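Local coordinates for protein Emp46p (Saccharomyces cerevisiae, PDB 2A6X) that serves as a calcium-independent cargo receptor with a carbohydrate recognition domain and is probably involved in the secretion of glycoproteins, at residues N109-L114 / A127-G132; L114-D119 / D137-P142; L31-K36 / N49-L54. The protein carries 1 engineered substitution. One frame throughout, in Å; residues are numbered along the deposited sequence.

Contact 1: residues N109-L114 / A127-G132; sequences NGLMIL and AFLNDG. Engineered in segment 127-132: Phe128 (natural residue Tyr).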
loop_
_atom_site.group_PDB
_atom_site.type_symbol
_atom_site.label_atom_id
_atom_site.label_comp_id
_atom_site.label_asym_id
_atom_site.label_seq_id
_atom_site.Cartn_x
_atom_site.Cartn_y
_atom_site.Cartn_z
ATOM N N ASN A 109 -5.418 13.314 2.977
ATOM C CA ASN A 109 -4.309 13.871 3.723
ATOM C C ASN A 109 -3.355 12.735 4.063
ATOM O O ASN A 109 -3.611 11.932 4.960
ATOM C CB ASN A 109 -4.816 14.544 4.997
ATOM C CG ASN A 109 -3.778 15.438 5.638
ATOM O OD1 ASN A 109 -4.123 16.485 6.198
ATOM N ND2 ASN A 109 -2.516 15.039 5.586
ATOM N N GLY A 110 -2.274 12.640 3.303
ATOM C CA GLY A 110 -1.246 11.667 3.597
ATOM C C GLY A 110 -0.421 11.256 2.400
ATOM O O GLY A 110 -0.159 12.072 1.524
ATOM N N LEU A 111 -0.017 9.986 2.387
ATOM C CA LEU A 111 0.947 9.461 1.433
ATOM C C LEU A 111 0.352 8.286 0.683
ATOM O O LEU A 111 -0.180 7.356 1.285
ATOM C CB LEU A 111 2.235 9.033 2.146
ATOM C CG LEU A 111 3.235 8.214 1.338
ATOM C CD1 LEU A 111 3.913 9.080 0.234
ATOM C CD2 LEU A 111 4.297 7.535 2.224
ATOM N N MET A 112 0.407 8.367 -0.642
ATOM C CA MET A 112 -0.001 7.276 -1.513
ATOM C C MET A 112 1.207 6.812 -2.343
ATOM O O MET A 112 1.828 7.620 -3.049
ATOM C CB MET A 112 -1.102 7.767 -2.463
ATOM C CG MET A 112 -1.624 6.648 -3.342
ATOM S SD MET A 112 -2.848 7.109 -4.628
ATOM C CE MET A 112 -1.872 8.000 -5.717
ATOM N N ILE A 113 1.550 5.524 -2.266
ATOM C CA ILE A 113 2.580 4.915 -3.092
ATOM C C ILE A 113 1.884 3.991 -4.081
ATOM O O ILE A 113 1.167 3.089 -3.686
ATOM C CB ILE A 113 3.603 4.135 -2.235
ATOM C CG1 ILE A 113 4.239 5.096 -1.218
ATOM C CG2 ILE A 113 4.657 3.487 -3.094
ATOM C CD1 ILE A 113 5.065 4.421 -0.149
ATOM N N LEU A 114 2.074 4.246 -5.363
ATOM C CA LEU A 114 1.244 3.638 -6.375
ATOM C C LEU A 114 2.060 2.839 -7.345
ATOM O O LEU A 114 3.043 3.338 -7.891
ATOM C CB LEU A 114 0.485 4.746 -7.114
ATOM C CG LEU A 114 -0.370 4.348 -8.310
ATOM C CD1 LEU A 114 -1.516 3.448 -7.956
ATOM C CD2 LEU A 114 -0.932 5.639 -8.951
ATOM N N ALA A 127 5.105 8.117 -5.992
ATOM C CA ALA A 127 4.739 8.479 -4.631
ATOM C C ALA A 127 4.152 9.890 -4.614
ATOM O O ALA A 127 4.729 10.801 -5.201
ATOM C CB ALA A 127 5.933 8.396 -3.721
ATOM N N PHE A 128 3.029 10.038 -3.930
ATOM C CA PHE A 128 2.244 11.280 -3.930
ATOM C C PHE A 128 1.930 11.707 -2.499
ATOM O O PHE A 128 1.568 10.892 -1.648
ATOM C CB PHE A 128 0.905 11.112 -4.663
ATOM C CG PHE A 128 1.014 10.652 -6.082
ATOM C CD1 PHE A 128 0.904 11.559 -7.133
ATOM C CD2 PHE A 128 1.173 9.308 -6.386
ATOM C CE1 PHE A 128 1.011 11.120 -8.456
ATOM C CE2 PHE A 128 1.271 8.884 -7.690
ATOM C CZ PHE A 128 1.172 9.790 -8.727
ATOM N N LEU A 129 2.006 13.012 -2.252
ATOM C CA LEU A 129 1.494 13.602 -1.037
ATOM C C LEU A 129 0.263 14.447 -1.335
ATOM O O LEU A 129 0.180 15.107 -2.378
ATOM C CB LEU A 129 2.545 14.519 -0.428
ATOM C CG LEU A 129 3.755 13.846 0.147
ATOM C CD1 LEU A 129 4.902 14.864 0.321
ATOM C CD2 LEU A 129 3.377 13.165 1.459
ATOM N N ASN A 130 -0.694 14.433 -0.421
ATOM C CA ASN A 130 -1.812 15.367 -0.464
ATOM C C ASN A 130 -2.078 15.833 0.962
ATOM O O ASN A 130 -1.899 15.068 1.899
ATOM C CB ASN A 130 -3.041 14.696 -1.085
ATOM C CG ASN A 130 -4.092 15.695 -1.565
ATOM O OD1 ASN A 130 -4.012 16.893 -1.293
ATOM N ND2 ASN A 130 -5.089 15.195 -2.294
ATOM N N ASP A 131 -2.465 17.097 1.123
ATOM C CA ASP A 131 -2.718 17.670 2.457
ATOM C C ASP A 131 -4.203 17.861 2.797
ATOM O O ASP A 131 -4.545 18.605 3.730
ATOM C CB ASP A 131 -1.952 18.994 2.626
ATOM C CG ASP A 131 -2.397 20.086 1.650
ATOM O OD1 ASP A 131 -3.283 19.863 0.792
ATOM O OD2 ASP A 131 -1.897 21.230 1.684
ATOM N N GLY A 132 -5.079 17.201 2.045
ATOM C CA GLY A 132 -6.507 17.220 2.316
ATOM C C GLY A 132 -7.283 18.380 1.701
ATOM O O GLY A 132 -8.514 18.414 1.802
#
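Met112 and Phe128 touch side by side and point the same way. The methyl group does the touching: Met112 CE lies 3.4 Å from Phe128 CD2, a tight fit. The Met112 chain runs extended and bends only at its last torsion (chi3 70°), which carries CE back to the ring. The same ring meets Leu114, whose CD2 is 4.1 Å from Phe128 CE2. Phe128 is an engineered residue; the natural one is Tyr. On the other side of the sheet, Leu111 CD1 packs 4.3 Å from Leu129 CD2, and Ile113 CG1 lies near Ala127 CB.

The backbone sets these pairs. Met112 N donates to Phe128 O at 3.0 Å, and Phe128 N returns a bond of 2.8 Å to Met112 O. Gly110 and Asn130 repeat the exchange two residues further along, at the next hydrogen-bonded pair. Asn130 ND2 is held by Lys134 O.

Further out, Ile138 from a loop packs on Met112 and Phe128. On the face of Leu111 and Ile113, Leu160 and Leu162 of strand 158-165 meet Ile113. Two neighbouring antiparallel strands, with one side turned to a second sheet, are typical of the beta sandwich of legume-like lectins.

Contact 2: residues L114-D119 / D137-P142; sequences LLRLDD and DIESSP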
loop_
_atom_site.group_PDB
_atom_site.type_symbol
_atom_site.label_atom_id
_atom_site.label_comp_id
_atom_site.label_asym_id
_atom_site.label_seq_id
_atom_site.Cartn_x
_atom_site.Cartn_y
_atom_site.Cartn_z
ATOM N N LEU A 114 2.074 4.246 -5.363
ATOM C CA LEU A 114 1.244 3.638 -6.375
ATOM C C LEU A 114 2.060 2.839 -7.345
ATOM O O LEU A 114 3.043 3.338 -7.891
ATOM C CB LEU A 114 0.485 4.746 -7.114
ATOM C CG LEU A 114 -0.370 4.348 -8.310
ATOM C CD1 LEU A 114 -1.516 3.448 -7.956
ATOM C CD2 LEU A 114 -0.932 5.639 -8.951
ATOM N N LEU A 115 1.663 1.576 -7.542
ATOM C CA LEU A 115 2.192 0.735 -8.604
ATOM C C LEU A 115 1.179 0.726 -9.739
ATOM O O LEU A 115 0.040 0.293 -9.576
ATOM C CB LEU A 115 2.444 -0.697 -8.128
ATOM C CG LEU A 115 3.735 -0.904 -7.339
ATOM C CD1 LEU A 115 3.722 -0.135 -6.012
ATOM C CD2 LEU A 115 3.957 -2.361 -7.114
ATOM N N ARG A 116 1.570 1.269 -10.877
ATOM C CA ARG A 116 0.661 1.327 -12.015
ATOM C C ARG A 116 1.467 1.498 -13.280
ATOM O O ARG A 116 2.671 1.634 -13.232
ATOM C CB ARG A 116 -0.367 2.444 -11.847
ATOM C CG ARG A 116 0.092 3.848 -12.177
ATOM C CD ARG A 116 -1.038 4.746 -12.624
ATOM N NE ARG A 116 -0.604 6.125 -12.783
ATOM C CZ ARG A 116 -1.246 7.018 -13.541
ATOM N NH1 ARG A 116 -2.333 6.671 -14.231
ATOM N NH2 ARG A 116 -0.791 8.266 -13.625
ATOM N N LEU A 117 0.772 1.497 -14.413
ATOM C CA LEU A 117 1.345 1.937 -15.676
ATOM C C LEU A 117 1.071 3.414 -15.867
ATOM O O LEU A 117 -0.013 3.820 -16.278
ATOM C CB LEU A 117 0.751 1.141 -16.833
ATOM C CG LEU A 117 0.784 -0.370 -16.707
ATOM C CD1 LEU A 117 0.315 -0.975 -18.013
ATOM C CD2 LEU A 117 2.150 -0.880 -16.325
ATOM N N ASP A 118 2.055 4.217 -15.509
ATOM C CA ASP A 118 1.978 5.654 -15.647
ATOM C C ASP A 118 2.075 5.972 -17.148
ATOM O O ASP A 118 2.817 5.326 -17.863
ATOM C CB ASP A 118 3.100 6.275 -14.813
ATOM C CG ASP A 118 3.128 7.761 -14.895
ATOM O OD1 ASP A 118 2.574 8.433 -13.994
ATOM O OD2 ASP A 118 3.706 8.341 -15.834
ATOM N N ASP A 119 1.280 6.936 -17.617
ATOM C CA ASP A 119 1.196 7.229 -19.048
ATOM C C ASP A 119 2.555 7.604 -19.636
ATOM O O ASP A 119 2.813 7.329 -20.820
ATOM C CB ASP A 119 0.186 8.364 -19.312
ATOM C CG ASP A 119 -1.222 7.851 -19.599
ATOM O OD1 ASP A 119 -1.595 7.749 -20.786
ATOM O OD2 ASP A 119 -2.034 7.553 -18.701
ATOM N N ASP A 137 -4.637 15.060 -8.832
ATOM C CA ASP A 137 -4.774 14.838 -10.270
ATOM C C ASP A 137 -3.606 14.014 -10.789
ATOM O O ASP A 137 -2.522 14.545 -11.068
ATOM C CB ASP A 137 -4.854 16.168 -11.022
ATOM C CG ASP A 137 -4.992 15.980 -12.526
ATOM O OD1 ASP A 137 -4.690 16.933 -13.271
ATOM O OD2 ASP A 137 -5.384 14.913 -13.049
ATOM N N ILE A 138 -3.860 12.719 -10.952
ATOM C CA ILE A 138 -2.817 11.741 -11.226
ATOM C C ILE A 138 -2.207 11.923 -12.612
ATOM O O ILE A 138 -1.007 11.719 -12.801
ATOM C CB ILE A 138 -3.384 10.297 -11.040
ATOM C CG1 ILE A 138 -2.308 9.375 -10.469
ATOM C CG2 ILE A 138 -3.968 9.731 -12.325
ATOM C CD1 ILE A 138 -2.179 9.493 -8.966
ATOM N N GLU A 139 -3.029 12.339 -13.576
ATOM C CA GLU A 139 -2.567 12.424 -14.959
ATOM C C GLU A 139 -1.786 13.713 -15.236
ATOM O O GLU A 139 -1.339 13.924 -16.356
ATOM C CB GLU A 139 -3.727 12.245 -15.952
ATOM C CG GLU A 139 -4.641 11.037 -15.709
ATOM C CD GLU A 139 -3.945 9.669 -15.706
ATOM O OE1 GLU A 139 -4.567 8.691 -15.226
ATOM O OE2 GLU A 139 -2.795 9.538 -16.174
ATOM N N SER A 140 -1.599 14.553 -14.218
ATOM C CA SER A 140 -0.670 15.691 -14.310
ATOM C C SER A 140 0.768 15.383 -13.819
ATOM O O SER A 140 1.615 16.284 -13.765
ATOM C CB SER A 140 -1.234 16.901 -13.547
ATOM O OG SER A 140 -0.912 16.855 -12.160
ATOM N N SER A 141 1.032 14.125 -13.452
ATOM C CA SER A 141 2.353 13.695 -12.962
ATOM C C SER A 141 2.914 14.492 -11.768
ATOM O O SER A 141 4.083 14.878 -11.794
ATOM C CB SER A 141 3.378 13.701 -14.112
ATOM O OG SER A 141 3.002 12.804 -15.154
ATOM N N PRO A 142 2.112 14.716 -10.720
ATOM C CA PRO A 142 2.543 15.527 -9.567
ATOM C C PRO A 142 3.212 14.730 -8.424
ATOM O O PRO A 142 3.240 15.189 -7.285
ATOM C CB PRO A 142 1.220 16.099 -9.087
ATOM C CG PRO A 142 0.277 14.958 -9.290
ATOM C CD PRO A 142 0.711 14.281 -10.556
HETATM O O HOH W 1 4.910 10.717 -15.536
HETATM O O HOH W 2 1.238 10.496 -12.104
HETATM O O HOH W 3 1.302 10.643 -14.554
#
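Glu139 OE1 accepts from Arg116 NH1 at 3.2 Å, on its syn side but 26° out of the carboxylate plane. This is the main bond of a salt-bridge network of Arg116, Asp118 and Glu139. It joins the corner at Arg116 to the 3-10 segment 138-140 in this lectin domain. Glu139 OE2 takes two weaker bonds, from Arg116 NH1 and NH2. The carboxylate and guanidinium planes stand 58° apart. Arg116 is extended from CG to NE and brings its guanidinium to the loop. Ile138 CG1 lies over one face, toward its rim, 3.7 Å from Arg116 NH2. Asp118 CA lies over the opposite face, and Asp118 OD1 binds Arg116 NH2 weakly.

Asp119 OD2 comes within 3.3 Å of Glu139 OE2. Their charges are alike. Lys82 forms a salt bridge with Asp119 and a long, weak ion pair with Glu139, which probably eases the repulsion.

Water 1 donates to Asp118 OD2 at 2.7 Å and is hydrogen-bonded to Ser141 OG. Asp118 OD2 also accepts from Lys120 N and Leu121 N. Apart from the charges, Leu114 and Ile138 meet tip to tip, with 4.1 Å between Leu114 CD2 and Ile138 CD1.

Contact 3: residues L31-K36 / N49-L54; sequences LGDKVK and NTKGSL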
loop_
_atom_site.group_PDB
_atom_site.type_symbol
_atom_site.label_atom_id
_atom_site.label_comp_id
_atom_site.label_asym_id
_atom_site.label_seq_id
_atom_site.Cartn_x
_atom_site.Cartn_y
_atom_site.Cartn_z
ATOM N N LEU A 31 -11.522 -5.732 5.794
ATOM C CA LEU A 31 -11.533 -6.201 4.427
ATOM C C LEU A 31 -12.560 -5.387 3.669
ATOM O O LEU A 31 -13.744 -5.409 4.002
ATOM C CB LEU A 31 -11.878 -7.703 4.394
ATOM C CG LEU A 31 -10.720 -8.666 4.668
ATOM C CD1 LEU A 31 -10.092 -8.430 6.035
ATOM C CD2 LEU A 31 -11.167 -10.121 4.536
ATOM N N GLY A 32 -12.118 -4.655 2.649
ATOM C CA GLY A 32 -12.974 -3.757 1.904
ATOM C C GLY A 32 -13.317 -4.268 0.527
ATOM O O GLY A 32 -12.487 -4.880 -0.160
ATOM N N ASP A 33 -14.571 -4.042 0.139
ATOM C CA ASP A 33 -15.058 -4.403 -1.190
ATOM C C ASP A 33 -14.825 -5.877 -1.513
ATOM O O ASP A 33 -15.281 -6.703 -0.752
ATOM C CB ASP A 33 -14.524 -3.421 -2.216
ATOM C CG ASP A 33 -15.095 -2.046 -2.005
ATOM O OD1 ASP A 33 -16.312 -1.896 -2.250
ATOM O OD2 ASP A 33 -14.461 -1.088 -1.530
ATOM N N LYS A 34 -14.136 -6.210 -2.608
ATOM C CA LYS A 34 -14.089 -7.588 -3.080
ATOM C C LYS A 34 -12.895 -8.441 -2.621
ATOM O O LYS A 34 -12.744 -9.578 -3.070
ATOM C CB LYS A 34 -14.155 -7.609 -4.612
ATOM C CG LYS A 34 -15.466 -7.150 -5.167
ATOM C CD LYS A 34 -16.629 -8.033 -4.698
ATOM C CE LYS A 34 -17.812 -7.969 -5.675
ATOM N NZ LYS A 34 -18.720 -9.156 -5.566
ATOM N N VAL A 35 -12.050 -7.924 -1.730
ATOM C CA VAL A 35 -10.886 -8.679 -1.274
ATOM C C VAL A 35 -11.318 -10.018 -0.639
ATOM O O VAL A 35 -12.293 -10.074 0.080
ATOM C CB VAL A 35 -10.027 -7.864 -0.274
ATOM C CG1 VAL A 35 -10.777 -7.575 1.029
ATOM C CG2 VAL A 35 -8.731 -8.591 0.018
ATOM N N LYS A 36 -10.591 -11.085 -0.942
ATOM C CA LYS A 36 -10.882 -12.411 -0.412
ATOM C C LYS A 36 -9.603 -13.170 -0.078
ATOM O O LYS A 36 -8.606 -13.116 -0.811
ATOM C CB LYS A 36 -11.718 -13.203 -1.414
ATOM C CG LYS A 36 -11.050 -13.494 -2.727
ATOM C CD LYS A 36 -12.047 -13.933 -3.819
ATOM C CE LYS A 36 -12.740 -15.258 -3.494
ATOM N NZ LYS A 36 -11.865 -16.441 -3.728
ATOM N N ASN A 49 -13.128 -5.800 -13.264
ATOM C CA ASN A 49 -13.476 -4.473 -12.767
ATOM C C ASN A 49 -13.868 -4.493 -11.299
ATOM O O ASN A 49 -14.928 -3.973 -10.919
ATOM C CB ASN A 49 -14.618 -3.863 -13.588
ATOM C CG ASN A 49 -14.247 -3.638 -15.027
ATOM O OD1 ASN A 49 -13.428 -2.774 -15.355
ATOM N ND2 ASN A 49 -14.861 -4.408 -15.907
ATOM N N THR A 50 -13.037 -5.136 -10.484
ATOM C CA THR A 50 -13.258 -5.179 -9.050
ATOM C C THR A 50 -12.219 -4.348 -8.333
ATOM O O THR A 50 -11.132 -4.099 -8.832
ATOM C CB THR A 50 -13.192 -6.601 -8.494
ATOM O OG1 THR A 50 -11.976 -7.246 -8.885
ATOM C CG2 THR A 50 -14.321 -7.480 -9.029
ATOM N N LYS A 51 -12.595 -3.931 -7.142
ATOM C CA LYS A 51 -11.700 -3.242 -6.244
ATOM C C LYS A 51 -11.704 -3.971 -4.928
ATOM O O LYS A 51 -12.643 -4.696 -4.574
ATOM C CB LYS A 51 -12.094 -1.772 -6.068
ATOM C CG LYS A 51 -13.411 -1.525 -5.411
ATOM C CD LYS A 51 -13.862 -0.071 -5.603
ATOM C CE LYS A 51 -15.235 0.126 -4.970
ATOM N NZ LYS A 51 -15.855 1.423 -5.379
ATOM N N GLY A 52 -10.634 -3.772 -4.182
ATOM C CA GLY A 52 -10.532 -4.340 -2.850
ATOM C C GLY A 52 -9.486 -3.626 -2.043
ATOM O O GLY A 52 -8.610 -2.967 -2.586
ATOM N N SER A 53 -9.575 -3.772 -0.731
ATOM C CA SER A 53 -8.657 -3.076 0.169
ATOM C C SER A 53 -8.496 -3.799 1.488
ATOM O O SER A 53 -9.350 -4.581 1.891
ATOM C CB SER A 53 -9.146 -1.658 0.419
ATOM O OG SER A 53 -10.450 -1.665 0.970
ATOM N N LEU A 54 -7.348 -3.579 2.121
ATOM C CA LEU A 54 -7.096 -4.041 3.461
ATOM C C LEU A 54 -6.631 -2.836 4.241
ATOM O O LEU A 54 -5.632 -2.236 3.880
ATOM C CB LEU A 54 -6.007 -5.106 3.481
ATOM C CG LEU A 54 -6.320 -6.400 2.750
ATOM C CD1 LEU A 54 -5.029 -7.187 2.530
ATOM C CD2 LEU A 54 -7.337 -7.236 3.548
HETATM O O HOH W 4 -11.760 -1.304 -1.477
#
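Asp33 lies against Lys51 across an antiparallel strand pair at the edge of a lectin beta-sandwich sheet. It sits in a type II' beta turn from Gly32 to Val35, where the chain leaves strand 29-33. Its CB rests 3.3 Å from Lys51 O. Its CG lies beside Lys51 CG and CE, and OD1 comes to 3.6 Å from Lys51 CE. The contact is thus with the aliphatic part of the lysine. Asp33 OD1 and Lys51 NZ are 4.6 Å apart, beyond a salt bridge, and Lys51 NZ bonds to Thr98 OG1 instead. At the tip, Asp33 OD2 accepts from water 4 at 2.7 Å.

Three backbone bonds hold the two segments together. Lys34 N donates to Lys51 O at 2.9 Å. Gly32 and Ser53 exchange the other two. Next to the turn, Lys34 CG packs against Thr50 CG2.

The other side is apolar. Leu31 and Leu54 lie side by side, with Leu31 CG 3.8 Å from Leu54 CD2. Val35 crosses Leu54 at about a right angle, and its CG2 packs on Leu54 CD2. Phe42 of strand 41-43 touches all three. The Leu31 side chain is also close to the potassium ion bound by Leu26 and Trp29.

Ser53 turns its hydroxyl between its own N and carbonyl carbon (chi1 58°). This sets OG 3.4 Å from Gly32 CA, on the face where glycine carries no side chain. From there Ser53 OG donates at 2.8 Å to water 4, which thereby bridges it to Asp33 OD2.

Overall arrangement
From the N terminus, contact 3 comes first. It closes the loop that holds strands 36-38 and 41-43 of the second sheet and pairs outermost strand 29-33 with strand 51-56. It is complete before the other two begin. Contacts 1 and 2 cross along the chain: their segments alternate and share Leu114. Contact 1 pairs strands 111-115 and 124-131. Contact 2 ties the corner after strand 111-115 to the loop ahead of strand 145-148. They touch directly, with Phe128 CZ 3.4 Å from Ile138 CD1. All three reach the same seven-stranded sheet. Contact 3 lies about 20 Å from contact 1, centre to centre, and touches neither of the others.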